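Local coordinates for lipoprotein (Colwellia psychrerythraea, PDB 3O0Y) that is of unknown function but, as a putative lipoprotein of the DUF885 family, probably shares ancestry with a clan of metallopeptidases, at residues A[538-541]-A[542-546]; A[517-520]-A[521-525]; A[502-505]-A[506-509]. All blocks are in the same frame, centred on the assembly; numbering follows the deposited sequence.

Interaction 1: residues A[538-541]-A[542-546]; sequences DVVA and EIERY. With SO4 (sulfate ion), chain D.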
loop_
_atom_site.group_PDB
_atom_site.type_symbol
_atom_site.label_atom_id
_atom_site.label_comp_id
_atom_site.label_asym_id
_atom_site.label_seq_id
_atom_site.Cartn_x
_atom_site.Cartn_y
_atom_site.Cartn_z
ATOM N N ASP A 538 16.251 -8.177 5.051
ATOM C CA ASP A 538 15.007 -7.425 5.148
ATOM C C ASP A 538 15.291 -5.927 4.936
ATOM O O ASP A 538 14.590 -5.236 4.158
ATOM C CB ASP A 538 14.324 -7.748 6.482
ATOM C CG ASP A 538 14.101 -9.301 6.639
ATOM O OD1 ASP A 538 13.676 -9.884 5.605
ATOM O OD2 ASP A 538 14.395 -9.944 7.706
ATOM N N VAL A 539 16.366 -5.452 5.531
ATOM C CA VAL A 539 16.739 -4.072 5.314
ATOM C C VAL A 539 17.072 -3.758 3.875
ATOM O O VAL A 539 16.675 -2.718 3.388
ATOM C CB VAL A 539 17.819 -3.626 6.287
ATOM C CG1 VAL A 539 18.208 -2.137 6.008
ATOM C CG2 VAL A 539 17.252 -3.751 7.695
ATOM N N VAL A 540 17.783 -4.642 3.187
ATOM C CA VAL A 540 18.120 -4.467 1.765
ATOM C C VAL A 540 16.829 -4.268 0.940
ATOM O O VAL A 540 16.722 -3.315 0.144
ATOM C CB VAL A 540 18.896 -5.643 1.171
ATOM C CG1 VAL A 540 18.954 -5.464 -0.331
ATOM C CG2 VAL A 540 20.342 -5.668 1.723
ATOM N N ALA A 541 15.815 -5.106 1.188
ATOM C CA ALA A 541 14.565 -4.962 0.440
ATOM C C ALA A 541 13.853 -3.641 0.748
ATOM O O ALA A 541 13.269 -3.027 -0.157
ATOM C CB ALA A 541 13.653 -6.148 0.687
ATOM N N GLU A 542 13.886 -3.194 2.008
ATOM C CA GLU A 542 13.291 -1.938 2.360
ATOM C C GLU A 542 13.970 -0.761 1.679
ATOM O O GLU A 542 13.314 0.127 1.077
ATOM C CB GLU A 542 13.327 -1.740 3.864
ATOM C CG GLU A 542 12.513 -2.717 4.640
ATOM C CD GLU A 542 11.052 -2.475 4.554
ATOM O OE1 GLU A 542 10.585 -1.290 4.525
ATOM O OE2 GLU A 542 10.372 -3.499 4.490
ATOM N N ILE A 543 15.289 -0.686 1.804
ATOM C CA ILE A 543 16.011 0.447 1.191
ATOM C C ILE A 543 15.764 0.476 -0.344
ATOM O O ILE A 543 15.460 1.524 -0.913
ATOM C CB ILE A 543 17.553 0.392 1.501
ATOM C CG1 ILE A 543 17.783 0.568 2.999
ATOM C CG2 ILE A 543 18.355 1.429 0.570
ATOM C CD1 ILE A 543 17.042 1.742 3.684
ATOM N N GLU A 544 15.760 -0.682 -1.011
ATOM C CA GLU A 544 15.459 -0.698 -2.447
ATOM C C GLU A 544 14.010 -0.306 -2.783
ATOM O O GLU A 544 13.729 0.315 -3.780
ATOM C CB GLU A 544 15.855 -2.027 -3.101
ATOM C CG GLU A 544 17.428 -2.250 -2.944
ATOM C CD GLU A 544 17.976 -3.510 -3.546
ATOM O OE1 GLU A 544 17.201 -4.230 -4.224
ATOM O OE2 GLU A 544 19.213 -3.732 -3.442
ATOM N N ARG A 545 13.083 -0.656 -1.911
ATOM C CA ARG A 545 11.703 -0.192 -2.002
ATOM C C ARG A 545 11.692 1.356 -1.946
ATOM O O ARG A 545 11.018 1.986 -2.767
ATOM C CB ARG A 545 10.867 -0.766 -0.833
ATOM C CG ARG A 545 9.618 -0.010 -0.504
ATOM C CD ARG A 545 8.915 -0.649 0.705
ATOM N NE ARG A 545 7.976 0.261 1.307
ATOM C CZ ARG A 545 7.165 -0.098 2.282
ATOM N NH1 ARG A 545 6.364 0.787 2.809
ATOM N NH2 ARG A 545 7.207 -1.348 2.732
ATOM N N TYR A 546 12.390 1.940 -0.987
ATOM C CA TYR A 546 12.334 3.417 -0.775
ATOM C C TYR A 546 12.878 4.119 -1.989
ATOM O O TYR A 546 12.403 5.195 -2.420
ATOM C CB TYR A 546 13.073 3.872 0.474
ATOM C CG TYR A 546 12.614 3.161 1.740
ATOM C CD1 TYR A 546 11.370 2.601 1.865
ATOM C CD2 TYR A 546 13.489 2.997 2.769
ATOM C CE1 TYR A 546 11.038 1.916 3.032
ATOM C CE2 TYR A 546 13.144 2.309 3.938
ATOM C CZ TYR A 546 11.960 1.766 4.036
ATOM O OH TYR A 546 11.700 1.048 5.230
HETATM S S SO4 D . 4.522 -1.514 5.808
HETATM O O1 SO4 D . 4.789 -0.775 7.071
HETATM O O2 SO4 D . 4.039 -2.812 6.145
HETATM O O3 SO4 D . 3.446 -0.890 4.999
HETATM O O4 SO4 D . 5.668 -1.461 4.939
#

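Interaction 2: residues A[517-520]-A[521-525]; sequences KRWT and REQAI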
loop_
_atom_site.group_PDB
_atom_site.type_symbol
_atom_site.label_atom_id
_atom_site.label_comp_id
_atom_site.label_asym_id
_atom_site.label_seq_id
_atom_site.Cartn_x
_atom_site.Cartn_y
_atom_site.Cartn_z
ATOM N N LYS A 517 19.445 14.093 0.886
ATOM C CA LYS A 517 20.799 14.219 1.426
ATOM C C LYS A 517 21.840 13.423 0.656
ATOM O O LYS A 517 23.019 13.470 1.007
ATOM C CB LYS A 517 20.836 13.861 2.895
ATOM C CG LYS A 517 19.887 14.607 3.759
ATOM C CD LYS A 517 20.105 16.082 3.779
ATOM C CE LYS A 517 19.120 16.685 4.800
ATOM N NZ LYS A 517 17.675 16.178 4.528
ATOM N N ARG A 518 21.394 12.676 -0.357
ATOM C CA ARG A 518 22.246 11.911 -1.273
ATOM C C ARG A 518 22.998 10.786 -0.556
ATOM O O ARG A 518 24.042 10.377 -0.986
ATOM C CB ARG A 518 23.219 12.868 -1.990
ATOM C CG ARG A 518 22.448 13.984 -2.712
ATOM C CD ARG A 518 23.416 14.830 -3.558
ATOM N NE ARG A 518 22.667 15.891 -4.218
ATOM C CZ ARG A 518 23.157 16.670 -5.175
ATOM N NH1 ARG A 518 24.424 16.527 -5.570
ATOM N NH2 ARG A 518 22.374 17.587 -5.733
ATOM N N TRP A 519 22.405 10.228 0.506
ATOM C CA TRP A 519 22.912 8.988 1.049
ATOM C C TRP A 519 22.930 7.903 -0.026
ATOM O O TRP A 519 22.037 7.796 -0.826
ATOM C CB TRP A 519 22.033 8.475 2.203
ATOM C CG TRP A 519 22.027 9.251 3.431
ATOM C CD1 TRP A 519 22.321 10.585 3.627
ATOM C CD2 TRP A 519 21.627 8.752 4.704
ATOM N NE1 TRP A 519 22.118 10.925 4.928
ATOM C CE2 TRP A 519 21.666 9.812 5.606
ATOM C CE3 TRP A 519 21.263 7.494 5.158
ATOM C CZ2 TRP A 519 21.385 9.638 6.941
ATOM C CZ3 TRP A 519 20.944 7.333 6.487
ATOM C CH2 TRP A 519 21.002 8.377 7.348
ATOM N N THR A 520 23.950 7.043 -0.010
ATOM C CA THR A 520 23.982 5.894 -0.883
ATOM C C THR A 520 23.055 4.805 -0.301
ATOM O O THR A 520 22.744 4.795 0.894
ATOM C CB THR A 520 25.430 5.355 -0.976
ATOM O OG1 THR A 520 25.802 4.864 0.314
ATOM C CG2 THR A 520 26.385 6.474 -1.428
ATOM N N ARG A 521 22.721 3.846 -1.150
ATOM C CA ARG A 521 22.043 2.627 -0.749
ATOM C C ARG A 521 22.750 1.962 0.440
ATOM O O ARG A 521 22.132 1.604 1.450
ATOM C CB ARG A 521 21.911 1.702 -1.954
ATOM C CG ARG A 521 21.501 0.315 -1.676
ATOM C CD ARG A 521 21.709 -0.561 -2.888
ATOM N NE ARG A 521 21.393 -1.964 -2.647
ATOM C CZ ARG A 521 22.195 -2.867 -2.074
ATOM N NH1 ARG A 521 21.735 -4.078 -1.870
ATOM N NH2 ARG A 521 23.428 -2.581 -1.709
ATOM N N GLU A 522 24.046 1.898 0.362
ATOM C CA GLU A 522 24.796 1.156 1.381
ATOM C C GLU A 522 24.803 1.868 2.709
ATOM O O GLU A 522 24.688 1.223 3.725
ATOM C CB GLU A 522 26.220 0.919 0.900
ATOM C CG GLU A 522 26.316 -0.041 -0.340
ATOM C CD GLU A 522 25.772 0.551 -1.644
ATOM O OE1 GLU A 522 25.870 1.800 -1.903
ATOM O OE2 GLU A 522 25.182 -0.278 -2.409
ATOM N N GLN A 523 24.848 3.194 2.698
ATOM C CA GLN A 523 24.793 4.002 3.933
ATOM C C GLN A 523 23.426 3.871 4.572
ATOM O O GLN A 523 23.316 3.779 5.834
ATOM C CB GLN A 523 25.125 5.489 3.650
ATOM C CG GLN A 523 26.563 5.722 3.268
ATOM C CD GLN A 523 26.803 7.025 2.484
ATOM O OE1 GLN A 523 25.893 7.802 2.239
ATOM N NE2 GLN A 523 28.044 7.284 2.149
ATOM N N ALA A 524 22.377 3.869 3.732
ATOM C CA ALA A 524 21.011 3.750 4.245
ATOM C C ALA A 524 20.815 2.353 4.874
ATOM O O ALA A 524 20.241 2.219 5.972
ATOM C CB ALA A 524 19.979 4.014 3.088
ATOM N N ILE A 525 21.315 1.309 4.204
ATOM C CA ILE A 525 21.222 -0.058 4.767
ATOM C C ILE A 525 21.920 -0.134 6.151
ATOM O O ILE A 525 21.345 -0.630 7.133
ATOM C CB ILE A 525 21.869 -1.101 3.811
ATOM C CG1 ILE A 525 21.040 -1.256 2.536
ATOM C CG2 ILE A 525 22.003 -2.501 4.512
ATOM C CD1 ILE A 525 21.698 -1.928 1.420
#

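Interaction 3: residues A[502-505]-A[506-509]; sequences LFRA and VRLV. With SO4 (sulfate ion), chain D.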
loop_
_atom_site.group_PDB
_atom_site.type_symbol
_atom_site.label_atom_id
_atom_site.label_comp_id
_atom_site.label_asym_id
_atom_site.label_seq_id
_atom_site.Cartn_x
_atom_site.Cartn_y
_atom_site.Cartn_z
ATOM N N LEU A 502 9.874 2.570 15.953
ATOM C CA LEU A 502 11.261 2.941 15.678
ATOM C C LEU A 502 11.563 2.738 14.217
ATOM O O LEU A 502 12.147 3.627 13.586
ATOM C CB LEU A 502 12.204 2.110 16.545
ATOM C CG LEU A 502 13.697 2.430 16.279
ATOM C CD1 LEU A 502 14.099 3.895 16.515
ATOM C CD2 LEU A 502 14.525 1.489 17.203
ATOM N N PHE A 503 11.084 1.633 13.636
ATOM C CA PHE A 503 11.361 1.342 12.234
ATOM C C PHE A 503 10.777 2.454 11.362
ATOM O O PHE A 503 11.396 2.872 10.383
ATOM C CB PHE A 503 10.767 -0.039 11.909
ATOM C CG PHE A 503 11.245 -0.605 10.624
ATOM C CD1 PHE A 503 12.396 -1.338 10.596
ATOM C CD2 PHE A 503 10.573 -0.364 9.459
ATOM C CE1 PHE A 503 12.898 -1.888 9.366
ATOM C CE2 PHE A 503 11.052 -0.897 8.227
ATOM C CZ PHE A 503 12.200 -1.665 8.201
ATOM N N ARG A 504 9.586 2.911 11.705
ATOM C CA ARG A 504 8.933 3.921 10.935
ATOM C C ARG A 504 9.542 5.330 11.145
ATOM O O ARG A 504 9.501 6.157 10.249
ATOM C CB ARG A 504 7.437 3.904 11.142
ATOM C CG ARG A 504 6.748 2.908 10.260
ATOM C CD ARG A 504 6.237 1.806 10.971
ATOM N NE ARG A 504 5.806 0.673 10.119
ATOM C CZ ARG A 504 6.264 -0.532 10.247
ATOM N NH1 ARG A 504 7.270 -0.784 11.116
ATOM N NH2 ARG A 504 5.786 -1.485 9.449
ATOM N N ALA A 505 10.156 5.584 12.289
ATOM C CA ALA A 505 10.937 6.795 12.495
ATOM C C ALA A 505 12.205 6.734 11.639
ATOM O O ALA A 505 12.574 7.732 10.965
ATOM C CB ALA A 505 11.228 6.936 13.989
ATOM N N VAL A 506 12.866 5.585 11.638
ATOM C CA VAL A 506 14.021 5.395 10.746
ATOM C C VAL A 506 13.677 5.692 9.301
ATOM O O VAL A 506 14.511 6.262 8.557
ATOM C CB VAL A 506 14.669 3.998 10.937
ATOM C CG1 VAL A 506 15.726 3.682 9.868
ATOM C CG2 VAL A 506 15.322 3.926 12.351
ATOM N N ARG A 507 12.467 5.292 8.857
ATOM C CA ARG A 507 12.000 5.584 7.522
ATOM C C ARG A 507 12.056 7.061 7.186
ATOM O O ARG A 507 12.463 7.417 6.084
ATOM C CB ARG A 507 10.590 5.046 7.297
ATOM C CG ARG A 507 10.551 3.594 7.052
ATOM C CD ARG A 507 9.136 3.086 6.745
ATOM N NE ARG A 507 9.147 1.721 6.246
ATOM C CZ ARG A 507 8.087 0.901 6.260
ATOM N NH1 ARG A 507 6.894 1.327 6.673
ATOM N NH2 ARG A 507 8.217 -0.357 5.824
ATOM N N LEU A 508 11.719 7.932 8.114
ATOM C CA LEU A 508 11.824 9.402 7.862
ATOM C C LEU A 508 13.275 9.798 7.562
ATOM O O LEU A 508 13.602 10.624 6.657
ATOM C CB LEU A 508 11.343 10.189 9.080
ATOM C CG LEU A 508 9.850 10.056 9.428
ATOM C CD1 LEU A 508 9.634 11.099 10.547
ATOM C CD2 LEU A 508 8.930 10.331 8.199
ATOM N N VAL A 509 14.192 9.189 8.315
ATOM C CA VAL A 509 15.596 9.510 8.187
ATOM C C VAL A 509 16.182 8.995 6.858
ATOM O O VAL A 509 16.910 9.715 6.105
ATOM C CB VAL A 509 16.404 8.947 9.345
ATOM C CG1 VAL A 509 17.883 9.305 9.147
ATOM C CG2 VAL A 509 15.954 9.501 10.702
HETATM S S SO4 D . 4.522 -1.514 5.808
HETATM O O1 SO4 D . 4.789 -0.775 7.071
HETATM O O2 SO4 D . 4.039 -2.812 6.145
HETATM O O3 SO4 D . 3.446 -0.890 4.999
HETATM O O4 SO4 D . 5.668 -1.461 4.939
#

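Interaction 1: residues A[538-541]-A[542-546]
Four successive i to i+4 hydrogen bonds lead helix 536-548 from residues 538-541 into 542-546; the bond from Ile543 N to Val539 O, 2.9 Å with 176° at the hydrogen, is almost straight. In this regular alpha-helix, side chains four apart share a flank. Val539 and Ile543 lie side by side, CG1 to CG1 at 4.1 Å, and their branched apolar shapes suit the buried flank facing helix 521-532, where Val539 meets Met528 and Ile543 meets Ile525. One residue on, with CG1 anti to the backbone N (chi1 170°), Val540 lies beside Glu544, Val540 CG1 being 3.6 Å from Glu544 OE2. That oxygen forms a salt bridge with Arg521, so the valine gives an ion pair an apolar flank.

Glu542 faces another way. Its chain is bent at chi2 (-74°), and Glu542 OE1 accepts a weak hydrogen bond of 2.7 Å from Tyr546 OH, while its salt bridge to Arg507 is the stronger tie. Glu542 O sits over the centre of the Tyr546 ring. Arg545 NH2 is 3.8 Å from Glu542 OE1, which lies well out of the guanidinium plane, an attraction of charges alone. Extended from CG to NE, Arg545 instead meets a sulfate: sulfate O4, in the guanidinium plane, accepts a hydrogen bond from Arg545 NH2 at 2.7 Å and a weak one from Arg545 NH1 at 3.2 Å.

Interaction 2: residues A[517-520]-A[521-525]
Thr520 and Gln523 grip each other reciprocally at the start of helix 521-532, forming a capping box with Thr520 as the N-cap. Thr520 OG1 takes the hydrogen of Gln523 N at 3.1 Å, and in return Thr520 N donates to Gln523 OE1, also at 3.1 Å. The second donor stands 60° out of the amide carbonyl plane, so it is not on a lone pair, although its N-H points well at the oxygen. A chi1 of 66° tucks the threonine hydroxyl between its own N and carbonyl carbon, where it faces the first turn. Thr520 O then receives Ala524 N at 3.0 Å, the first regular helical bond.

Around this cap, the Trp519 ring turns its edge to Ala524, CE3 being 3.9 Å from Ala524 CA; the small alanine suits so close a neighbour. Trp519 also meets Tyr527 edge-to-face. On the other flank, Arg521 NH2 forms a salt bridge with Glu522 OE2, Glu544 being the second partner of this arginine. An alanine in place of Thr520 would remove OG1, and Gln523 N would probably be left without its capping acceptor. Threonine and glutamine thus supply, from side chains, what a first turn lacks: an acceptor for a helix N-H and a mate for the cap residue's own N-H.

Interaction 3: residues A[502-505]-A[506-509]
On helix 491-515, Arg504 and Arg507, a turn apart, form part of a sulfate site, lying side by side and pointing the same way. Sulfate O1 takes hydrogen bonds from Arg504 NH2 at 2.7 Å and from Arg507 NH1 at 3.0 Å, the latter nearly straight, while Arg507 NH2 reaches sulfate O4 at 2.9 Å. Tyr556 OH and Arg545 NH2 complete the grip on the sulfate. Arg507 therefore meets the anion with two nitrogens along its guanidinium edge, sulfur lying in plane; Arg504 comes in from a plane turned 56° to it. Getting there costs Arg504 a bend, its chi2 of 110° departing from a staggered value, whereas Arg507 runs out extended. The shared anion probably offsets the charge of two cations lying so near, Arg504 NE being 3.7 Å from Arg507 NH1.

Phe503 sets an edge against one face of the Arg507 guanidinium, its CE2 3.8 Å from Arg507 NH2, with the planes 75° apart. Arg507 is held further by Tyr546 OH at NE, by Glu542 and by a cation-pi contact with Tyr556. Away from the sulfate, Leu502 CD1 and Val506 CG2 approach to 4.3 Å, apolar residues suited to a flank that packs on helix 302-326. The sulfate probably came from the crystallisation liquor, but the converging guanidinium groups are consistent with a site that could hold an anionic group; any natural occupant is unknown.

In the fold
The three contacts lie on the consecutive helices 491-515, 521-532 and 536-548, on one side of the chain's centre. Interaction 3 is buried, interaction 1 partly so, and interaction 2 lies at the surface, with its centre about 23 Å from that of the chain. Chemistry follows place: the surface contact is a backbone-directed helix cap, whereas interactions 1 and 3 bring arginines to the same sulfate from two helices. Those two are also tied directly by Arg507, which meets Glu542 and Tyr546. Between interactions 1 and 2, the helices are tied by Glu544 with Arg521 and by Ile543 on Ala524; interactions 2 and 3 touch more modestly, through Trp519 on Val509.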